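Vacuolar aminopeptidase 1 (Saccharomyces cerevisiae, PDB 5JGF) removes amino acids, preferably neutral or hydrophobic ones, from the N-termini of peptides and proteins as a zinc-dependent, dodecameric vacuolar enzyme that is also a major cargo of selective autophagy. Local coordinates at residues H214-L219 with V228-L233; F31-L36 with Y62-G67; D382-A387 with S465-F470. All coordinates share one frame; numbering follows the deposited sequence.

Interaction 1: residues H214-L219 with V228-L233; sequences HCIHLL and VEVSEL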
loop_
_atom_site.group_PDB
_atom_site.type_symbol
_atom_site.label_atom_id
_atom_site.label_comp_id
_atom_site.label_asym_id
_atom_site.label_seq_id
_atom_site.Cartn_x
_atom_site.Cartn_y
_atom_site.Cartn_z
ATOM N N HIS D 214 31.175 1.306 -37.323
ATOM C CA HIS D 214 31.189 -0.091 -36.908
ATOM C C HIS D 214 32.656 -0.427 -36.680
ATOM O O HIS D 214 33.515 0.070 -37.404
ATOM C CB HIS D 214 30.624 -0.979 -38.017
ATOM C CG HIS D 214 29.255 -0.579 -38.468
ATOM N ND1 HIS D 214 28.129 -0.780 -37.699
ATOM C CD2 HIS D 214 28.834 0.040 -39.596
ATOM C CE1 HIS D 214 27.073 -0.302 -38.334
ATOM N NE2 HIS D 214 27.474 0.201 -39.488
ATOM N N CYS D 215 32.952 -1.257 -35.683
ATOM C CA CYS D 215 34.343 -1.598 -35.407
ATOM C C CYS D 215 34.987 -2.181 -36.657
ATOM O O CYS D 215 34.339 -2.876 -37.442
ATOM C CB CYS D 215 34.445 -2.593 -34.250
ATOM S SG CYS D 215 33.753 -4.202 -34.601
ATOM N N ILE D 216 36.269 -1.886 -36.832
ATOM C CA ILE D 216 37.012 -2.354 -37.994
ATOM C C ILE D 216 36.982 -3.870 -38.162
ATOM O O ILE D 216 36.996 -4.367 -39.290
ATOM C CB ILE D 216 38.480 -1.861 -37.943
ATOM C CG1 ILE D 216 39.154 -2.116 -39.292
ATOM C CG2 ILE D 216 39.242 -2.573 -36.831
ATOM C CD1 ILE D 216 38.504 -1.375 -40.436
ATOM N N HIS D 217 36.938 -4.605 -37.054
ATOM C CA HIS D 217 36.895 -6.064 -37.124
ATOM C C HIS D 217 35.635 -6.524 -37.849
ATOM O O HIS D 217 35.691 -7.400 -38.714
ATOM C CB HIS D 217 36.941 -6.661 -35.720
ATOM N N LEU D 218 34.500 -5.928 -37.495
ATOM C CA LEU D 218 33.230 -6.277 -38.123
ATOM C C LEU D 218 33.217 -5.885 -39.598
ATOM O O LEU D 218 32.756 -6.653 -40.443
ATOM C CB LEU D 218 32.066 -5.591 -37.398
ATOM C CG LEU D 218 30.669 -5.789 -38.008
ATOM C CD1 LEU D 218 30.336 -7.275 -38.104
ATOM C CD2 LEU D 218 29.630 -5.072 -37.154
ATOM N N LEU D 219 33.722 -4.694 -39.907
ATOM C CA LEU D 219 33.759 -4.239 -41.296
ATOM C C LEU D 219 34.600 -5.183 -42.156
ATOM O O LEU D 219 34.200 -5.550 -43.260
ATOM C CB LEU D 219 34.315 -2.810 -41.380
ATOM C CG LEU D 219 33.425 -1.716 -40.770
ATOM C CD1 LEU D 219 34.095 -0.355 -40.898
ATOM C CD2 LEU D 219 32.075 -1.715 -41.484
ATOM N N VAL D 228 34.434 -8.100 -50.999
ATOM C CA VAL D 228 34.709 -6.727 -51.405
ATOM C C VAL D 228 35.693 -6.102 -50.426
ATOM O O VAL D 228 36.039 -6.710 -49.412
ATOM C CB VAL D 228 33.422 -5.870 -51.431
ATOM C CG1 VAL D 228 32.411 -6.480 -52.388
ATOM C CG2 VAL D 228 32.838 -5.762 -50.027
ATOM N N GLU D 229 36.147 -4.892 -50.733
ATOM C CA GLU D 229 37.084 -4.195 -49.863
ATOM C C GLU D 229 36.309 -3.346 -48.859
ATOM O O GLU D 229 35.207 -2.886 -49.153
ATOM C CB GLU D 229 38.008 -3.291 -50.685
ATOM C CG GLU D 229 38.843 -4.020 -51.726
ATOM C CD GLU D 229 39.700 -5.113 -51.121
ATOM O OE1 GLU D 229 40.430 -4.827 -50.150
ATOM O OE2 GLU D 229 39.646 -6.256 -51.621
ATOM N N VAL D 230 36.885 -3.142 -47.679
ATOM C CA VAL D 230 36.238 -2.336 -46.649
ATOM C C VAL D 230 35.925 -0.934 -47.177
ATOM O O VAL D 230 34.850 -0.393 -46.920
ATOM C CB VAL D 230 37.126 -2.222 -45.381
ATOM C CG1 VAL D 230 36.534 -1.204 -44.409
ATOM C CG2 VAL D 230 37.233 -3.583 -44.698
ATOM N N SER D 231 36.860 -0.354 -47.924
ATOM C CA SER D 231 36.673 0.984 -48.481
ATOM C C SER D 231 35.439 1.069 -49.375
ATOM O O SER D 231 34.872 2.146 -49.568
ATOM C CB SER D 231 37.904 1.398 -49.293
ATOM O OG SER D 231 38.092 0.532 -50.402
ATOM N N GLU D 232 35.021 -0.071 -49.912
ATOM C CA GLU D 232 33.870 -0.113 -50.803
ATOM C C GLU D 232 32.518 -0.193 -50.093
ATOM O O GLU D 232 31.478 0.011 -50.716
ATOM C CB GLU D 232 34.030 -1.281 -51.780
ATOM C CG GLU D 232 35.360 -1.238 -52.528
ATOM C CD GLU D 232 35.546 -2.399 -53.486
ATOM O OE1 GLU D 232 35.424 -3.562 -53.050
ATOM O OE2 GLU D 232 35.827 -2.145 -54.677
ATOM N N LEU D 233 32.530 -0.483 -48.796
ATOM C CA LEU D 233 31.285 -0.574 -48.034
ATOM C C LEU D 233 30.687 0.812 -47.793
ATOM O O LEU D 233 31.371 1.707 -47.294
ATOM C CB LEU D 233 31.535 -1.257 -46.688
ATOM C CG LEU D 233 32.102 -2.681 -46.694
ATOM C CD1 LEU D 233 32.338 -3.126 -45.257
ATOM C CD2 LEU D 233 31.142 -3.632 -47.398
#
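V230 holds CG1 anti to its backbone N (chi1 171°) and CG2 anti to its carbonyl carbon, which spreads both methyls over L219. The two leucines share a first torsion: in L219 (chi1 -68°) and L233 (chi1 -59°) CG lies beside the backbone N, anti to the carbonyl carbon, and the two side chains pass each other at a slant until their methyls meet. V230 CG1 rests 4.1 Å from L219 CB, while V230 CG2 lies over the face of the L219 carbonyl, 3.9 Å from L219 O. L233 CD1 reaches that oxygen from the same face but nearer the plane, 3.7 Å from L219 O, and is 4.0 Å from L219 CD2. L219 is thus touched through both its backbone carbonyl and its side chain. I216, one turn earlier, adds a looser touch, its CD1 4.4 Å from V230 CG1. No hydrogen bond crosses between 214-219 and 228-233; the association rests on van der Waals contact of methyls with one another and with a carbonyl.

Polar atoms instead shape each segment from within. C215 is the N-cap of helix 216-226, its SG accepting from L218 N at 3.5 Å. In 228-233, the short 3-10 turn is closed by E232, whose OE1 takes E229 N at 2.8 Å while also forming a salt bridge with K142. A223 and R220, further along the helix, continue the cover of V230, and L138 of strand 132-140 lies against L233. The chain therefore leaves the helix, doubles back through a 3-10 turn that packs along the helix's first two turns, and enters strand 233-242. This is a helix-turn-strand connection, here laying helix 216-226 on the six-stranded antiparallel sheet of what is, as in other M18 peptidases, probably the non-catalytic dimerisation domain.

Interaction 2: residues F31-L36 with Y62-G67; sequences FFAELL and YTIRNG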
loop_
_atom_site.group_PDB
_atom_site.type_symbol
_atom_site.label_atom_id
_atom_site.label_comp_id
_atom_site.label_asym_id
_atom_site.label_seq_id
_atom_site.Cartn_x
_atom_site.Cartn_y
_atom_site.Cartn_z
ATOM N N PHE D 31 15.864 -16.403 -51.979
ATOM C CA PHE D 31 15.628 -17.841 -52.123
ATOM C C PHE D 31 14.433 -18.121 -53.029
ATOM O O PHE D 31 14.501 -18.965 -53.926
ATOM C CB PHE D 31 15.354 -18.468 -50.748
ATOM C CG PHE D 31 14.860 -19.891 -50.811
ATOM C CD1 PHE D 31 15.754 -20.957 -50.880
ATOM C CD2 PHE D 31 13.494 -20.164 -50.806
ATOM C CE1 PHE D 31 15.289 -22.278 -50.940
ATOM C CE2 PHE D 31 13.022 -21.479 -50.867
ATOM C CZ PHE D 31 13.922 -22.536 -50.933
ATOM N N PHE D 32 13.327 -17.429 -52.775
ATOM C CA PHE D 32 12.124 -17.624 -53.574
ATOM C C PHE D 32 12.281 -17.112 -55.001
ATOM O O PHE D 32 11.708 -17.684 -55.934
ATOM C CB PHE D 32 10.919 -16.951 -52.909
ATOM C CG PHE D 32 10.446 -17.652 -51.662
ATOM C CD1 PHE D 32 10.218 -19.022 -51.665
ATOM C CD2 PHE D 32 10.228 -16.938 -50.487
ATOM C CE1 PHE D 32 9.779 -19.681 -50.512
ATOM C CE2 PHE D 32 9.788 -17.585 -49.328
ATOM C CZ PHE D 32 9.566 -18.959 -49.341
ATOM N N ALA D 33 13.042 -16.035 -55.169
ATOM C CA ALA D 33 13.278 -15.483 -56.498
ATOM C C ALA D 33 14.038 -16.506 -57.322
ATOM O O ALA D 33 13.743 -16.721 -58.500
ATOM C CB ALA D 33 14.089 -14.195 -56.397
ATOM N N GLU D 34 15.020 -17.136 -56.692
ATOM C CA GLU D 34 15.837 -18.142 -57.352
ATOM C C GLU D 34 14.999 -19.354 -57.730
ATOM O O GLU D 34 15.164 -19.922 -58.815
ATOM C CB GLU D 34 16.971 -18.556 -56.426
ATOM C CG GLU D 34 18.015 -19.433 -57.075
ATOM C CD GLU D 34 19.218 -19.639 -56.161
ATOM O OE1 GLU D 34 19.923 -20.660 -56.270
ATOM O OE2 GLU D 34 19.467 -18.772 -55.305
ATOM N N LEU D 35 14.098 -19.742 -56.832
ATOM C CA LEU D 35 13.213 -20.879 -57.061
ATOM C C LEU D 35 12.258 -20.571 -58.210
ATOM O O LEU D 35 11.986 -21.428 -59.057
ATOM C CB LEU D 35 12.407 -21.174 -55.792
ATOM C CG LEU D 35 11.440 -22.360 -55.855
ATOM C CD1 LEU D 35 12.237 -23.644 -56.056
ATOM C CD2 LEU D 35 10.620 -22.432 -54.569
ATOM N N LEU D 36 11.744 -19.346 -58.225
ATOM C CA LEU D 36 10.830 -18.916 -59.277
ATOM C C LEU D 36 11.547 -18.880 -60.627
ATOM O O LEU D 36 10.974 -19.273 -61.647
ATOM C CB LEU D 36 10.252 -17.537 -58.943
ATOM C CG LEU D 36 9.259 -17.540 -57.776
ATOM C CD1 LEU D 36 9.094 -16.128 -57.233
ATOM C CD2 LEU D 36 7.923 -18.107 -58.240
ATOM N N TYR D 62 7.013 -12.459 -61.606
ATOM C CA TYR D 62 7.179 -12.073 -60.214
ATOM C C TYR D 62 7.967 -10.778 -60.183
ATOM O O TYR D 62 8.711 -10.471 -61.115
ATOM C CB TYR D 62 7.886 -13.161 -59.389
ATOM C CG TYR D 62 9.385 -13.283 -59.580
ATOM C CD1 TYR D 62 9.922 -14.033 -60.627
ATOM C CD2 TYR D 62 10.269 -12.676 -58.686
ATOM C CE1 TYR D 62 11.298 -14.180 -60.775
ATOM C CE2 TYR D 62 11.646 -12.815 -58.825
ATOM C CZ TYR D 62 12.154 -13.569 -59.869
ATOM O OH TYR D 62 13.513 -13.716 -60.000
ATOM N N THR D 63 7.770 -9.998 -59.125
ATOM C CA THR D 63 8.487 -8.747 -58.972
ATOM C C THR D 63 8.889 -8.631 -57.510
ATOM O O THR D 63 8.369 -9.355 -56.655
ATOM C CB THR D 63 7.619 -7.533 -59.382
ATOM O OG1 THR D 63 8.426 -6.350 -59.379
ATOM C CG2 THR D 63 6.445 -7.349 -58.417
ATOM N N ILE D 64 9.818 -7.730 -57.226
ATOM C CA ILE D 64 10.295 -7.548 -55.867
ATOM C C ILE D 64 10.392 -6.071 -55.543
ATOM O O ILE D 64 10.760 -5.261 -56.394
ATOM C CB ILE D 64 11.687 -8.190 -55.685
ATOM C CG1 ILE D 64 11.607 -9.686 -55.998
ATOM C CG2 ILE D 64 12.190 -7.972 -54.256
ATOM C CD1 ILE D 64 12.952 -10.382 -56.007
ATOM N N ARG D 65 10.045 -5.721 -54.311
ATOM C CA ARG D 65 10.126 -4.343 -53.866
ATOM C C ARG D 65 11.008 -4.297 -52.623
ATOM O O ARG D 65 10.837 -5.106 -51.711
ATOM C CB ARG D 65 8.735 -3.799 -53.523
ATOM C CG ARG D 65 8.769 -2.386 -52.941
ATOM C CD ARG D 65 7.379 -1.891 -52.586
ATOM N NE ARG D 65 6.525 -1.763 -53.762
ATOM C CZ ARG D 65 5.250 -1.389 -53.725
ATOM N NH1 ARG D 65 4.671 -1.105 -52.563
ATOM N NH2 ARG D 65 4.554 -1.297 -54.851
ATOM N N ASN D 66 11.967 -3.373 -52.608
ATOM C CA ASN D 66 12.854 -3.192 -51.457
ATOM C C ASN D 66 13.708 -4.419 -51.141
ATOM O O ASN D 66 14.446 -4.428 -50.155
ATOM C CB ASN D 66 12.010 -2.830 -50.225
ATOM C CG ASN D 66 12.822 -2.167 -49.129
ATOM O OD1 ASN D 66 13.365 -1.082 -49.321
ATOM N ND2 ASN D 66 12.907 -2.819 -47.968
ATOM N N GLY D 67 13.608 -5.448 -51.978
ATOM C CA GLY D 67 14.362 -6.670 -51.751
ATOM C C GLY D 67 13.791 -7.512 -50.617
ATOM O O GLY D 67 14.394 -8.505 -50.217
#
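L36 and Y62 mark the closest backbone approach, 7.8 Å between their CA atoms, where 31-36 of helix 25-38 runs nearly antiparallel to 62-65 of strand 58-65 at an angle of 162°. The axes of these short segments lie 10.1 Å apart, the usual spacing of a helix laid on a sheet, and the helix belongs to the layer covering one face of the large mixed sheet in the alpha/beta zinc exopeptidase fold.

The space between is filled chiefly by the ring of Y62. Its first torsion places CG between the backbone N and the carbonyl carbon (chi1 76°), a setting that carries the ring up to the helix. L36 CD1 lies over one face in a CH-pi contact, 4.0 Å from the ring centroid and displaced toward the rim near CG. A33 reaches the far end of the ring obliquely, its CB 3.7 Å from Y62 CE2; I64 CD1 stands at the ring edge, in plane, and closes the group at 4.0 Å from A33 CB. Y43 meets the Y62 ring edge-to-face, and M271 and I275 of helix 261-278 join L70 and A72 of the neighbouring strand 69-76 around L36. The phenol oxygen approaches the helix backbone without bonding to it: Y62 OH lies 3.4 Å from A33 O, and its hydrogen-bond partner is D37 OD1, one residue past L36.

Interaction 3: residues D382-A387 with S465-F470; sequences DVVGTA and SVYDEF
V384 CG1 and A387 CB meet the CD2-CE2-CZ side of the F470 ring, where the first turn of helix 383-396 faces the last modelled residues of the chain, in the C-terminal end region of helix 448-468, at one margin of the alpha/beta catalytic domain. V384 CG1 is 3.7 Å from F470 CD2, approaching the ring obliquely, while A387 CB comes in at the edge, in plane, 3.8 Å from F470 CE2. Three residues apart on the helix, the two form one apolar strip. The trans first torsion of V384 (172°) turns CG1 toward the rings, and it also reaches the edge of a second one, 4.4 Å from Y467 CE1.

Around this shell, polar groups fix the beginning of the helix. D382 is the N-cap: its OD1 accepts from G385 N at 2.6 Å, met nearly along the C-O axis, while OD2 forms a salt bridge with R426. That arginine also makes a weak hydrogen bond to Y467 OH, so R426 bridges, weakly on the tyrosine side, between D382 and Y467. On the outside a neighbouring subunit packs against both segments, its N66 on D382 and its K47 on Y467. D382 O, in turn, is shared by two donors of one residue, T386 N and T386 OG1 at 2.9 Å each, the hydroxyl lying above the carbonyl plane, 45° out of it.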
loop_
_atom_site.group_PDB
_atom_site.type_symbol
_atom_site.label_atom_id
_atom_site.label_comp_id
_atom_site.label_asym_id
_atom_site.label_seq_id
_atom_site.Cartn_x
_atom_site.Cartn_y
_atom_site.Cartn_z
ATOM N N ASP D 382 -14.869 -14.421 -42.497
ATOM C CA ASP D 382 -16.314 -14.250 -42.354
ATOM C C ASP D 382 -17.033 -15.580 -42.592
ATOM O O ASP D 382 -16.395 -16.590 -42.905
ATOM C CB ASP D 382 -16.847 -13.170 -43.311
ATOM C CG ASP D 382 -16.626 -13.509 -44.778
ATOM O OD1 ASP D 382 -16.275 -14.665 -45.090
ATOM O OD2 ASP D 382 -16.818 -12.609 -45.624
ATOM N N VAL D 383 -18.357 -15.579 -42.451
ATOM C CA VAL D 383 -19.138 -16.804 -42.601
ATOM C C VAL D 383 -19.032 -17.452 -43.978
ATOM O O VAL D 383 -18.939 -18.675 -44.080
ATOM C CB VAL D 383 -20.633 -16.561 -42.237
ATOM C CG1 VAL D 383 -21.301 -15.673 -43.276
ATOM C CG2 VAL D 383 -21.355 -17.893 -42.094
ATOM N N VAL D 384 -19.042 -16.647 -45.039
ATOM C CA VAL D 384 -18.927 -17.200 -46.387
ATOM C C VAL D 384 -17.523 -17.763 -46.604
ATOM O O VAL D 384 -17.359 -18.842 -47.173
ATOM C CB VAL D 384 -19.223 -16.130 -47.460
ATOM C CG1 VAL D 384 -18.905 -16.673 -48.849
ATOM C CG2 VAL D 384 -20.684 -15.723 -47.383
ATOM N N GLY D 385 -16.513 -17.033 -46.140
ATOM C CA GLY D 385 -15.143 -17.493 -46.292
ATOM C C GLY D 385 -14.896 -18.780 -45.531
ATOM O O GLY D 385 -14.148 -19.648 -45.983
ATOM N N THR D 386 -15.519 -18.908 -44.364
ATOM C CA THR D 386 -15.369 -20.111 -43.558
ATOM C C THR D 386 -15.978 -21.281 -44.329
ATOM O O THR D 386 -15.372 -22.348 -44.441
ATOM C CB THR D 386 -16.084 -19.966 -42.196
ATOM O OG1 THR D 386 -15.447 -18.935 -41.430
ATOM C CG2 THR D 386 -16.030 -21.273 -41.415
ATOM N N ALA D 387 -17.173 -21.066 -44.868
ATOM C CA ALA D 387 -17.860 -22.100 -45.635
ATOM C C ALA D 387 -17.045 -22.498 -46.863
ATOM O O ALA D 387 -16.931 -23.682 -47.187
ATOM C CB ALA D 387 -19.241 -21.602 -46.060
ATOM N N SER D 465 -13.695 -22.869 -58.779
ATOM C CA SER D 465 -14.845 -23.756 -58.929
ATOM C C SER D 465 -15.739 -23.756 -57.692
ATOM O O SER D 465 -16.963 -23.825 -57.801
ATOM C CB SER D 465 -14.377 -25.184 -59.219
ATOM O OG SER D 465 -15.483 -26.061 -59.334
ATOM N N VAL D 466 -15.129 -23.683 -56.514
ATOM C CA VAL D 466 -15.893 -23.673 -55.271
ATOM C C VAL D 466 -16.613 -22.345 -55.050
ATOM O O VAL D 466 -17.792 -22.324 -54.691
ATOM C CB VAL D 466 -14.986 -23.954 -54.046
ATOM C CG1 VAL D 466 -15.776 -23.765 -52.756
ATOM C CG2 VAL D 466 -14.441 -25.369 -54.119
ATOM N N TYR D 467 -15.910 -21.238 -55.268
ATOM C CA TYR D 467 -16.513 -19.929 -55.064
ATOM C C TYR D 467 -17.667 -19.707 -56.036
ATOM O O TYR D 467 -18.551 -18.896 -55.778
ATOM C CB TYR D 467 -15.457 -18.826 -55.207
ATOM C CG TYR D 467 -15.846 -17.499 -54.575
ATOM C CD1 TYR D 467 -16.626 -17.453 -53.414
ATOM C CD2 TYR D 467 -15.383 -16.296 -55.100
ATOM C CE1 TYR D 467 -16.930 -16.238 -52.795
ATOM C CE2 TYR D 467 -15.678 -15.077 -54.488
ATOM C CZ TYR D 467 -16.451 -15.057 -53.335
ATOM O OH TYR D 467 -16.731 -13.856 -52.723
ATOM N N ASP D 468 -17.661 -20.433 -57.150
ATOM C CA ASP D 468 -18.743 -20.311 -58.130
ATOM C C ASP D 468 -20.067 -20.770 -57.529
ATOM O O ASP D 468 -21.130 -20.241 -57.866
ATOM C CB ASP D 468 -18.463 -21.155 -59.375
ATOM C CG ASP D 468 -17.444 -20.524 -60.301
ATOM O OD1 ASP D 468 -17.262 -19.293 -60.245
ATOM O OD2 ASP D 468 -16.840 -21.269 -61.102
ATOM N N GLU D 469 -19.989 -21.762 -56.642
ATOM C CA GLU D 469 -21.165 -22.320 -55.987
ATOM C C GLU D 469 -21.880 -21.334 -55.067
ATOM O O GLU D 469 -23.026 -21.557 -54.691
ATOM C CB GLU D 469 -20.787 -23.585 -55.190
ATOM C CG GLU D 469 -20.257 -24.744 -56.025
ATOM C CD GLU D 469 -21.214 -25.123 -57.154
ATOM O OE1 GLU D 469 -22.425 -24.857 -57.034
ATOM O OE2 GLU D 469 -20.784 -25.701 -58.169
ATOM N N PHE D 470 -21.203 -20.254 -54.695
ATOM C CA PHE D 470 -21.809 -19.257 -53.829
ATOM C C PHE D 470 -22.498 -18.177 -54.652
ATOM O O PHE D 470 -22.058 -17.924 -55.797
ATOM C CB PHE D 470 -20.747 -18.621 -52.923
ATOM C CG PHE D 470 -20.196 -19.559 -51.891
ATOM C CD1 PHE D 470 -19.309 -20.568 -52.250
ATOM C CD2 PHE D 470 -20.584 -19.452 -50.558
ATOM C CE1 PHE D 470 -18.815 -21.458 -51.296
ATOM C CE2 PHE D 470 -20.094 -20.344 -49.594
ATOM C CZ PHE D 470 -19.209 -21.345 -49.967
#

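How the interactions relate
All three contacts rest mainly on apolar side chains, and none has a hydrogen bond across it, but they join different parts. Interaction 1 belongs to the domain of the six-stranded sheet, whereas interactions 2 and 3 sit in the layers of the nine-stranded mixed sheet, about 31 Å apart between centres. Interactions 1 and 3 are buried although each lies about 28 Å from the centre of the chain, on opposite sides of it and about 55 Å apart centre to centre; interaction 2, about 12 Å from it, is only partly buried. Interaction 2 is the one with an aromatic face at work; interaction 1 relies on aliphatic branches, and interaction 3 on methyls meeting a ring at its edge or obliquely.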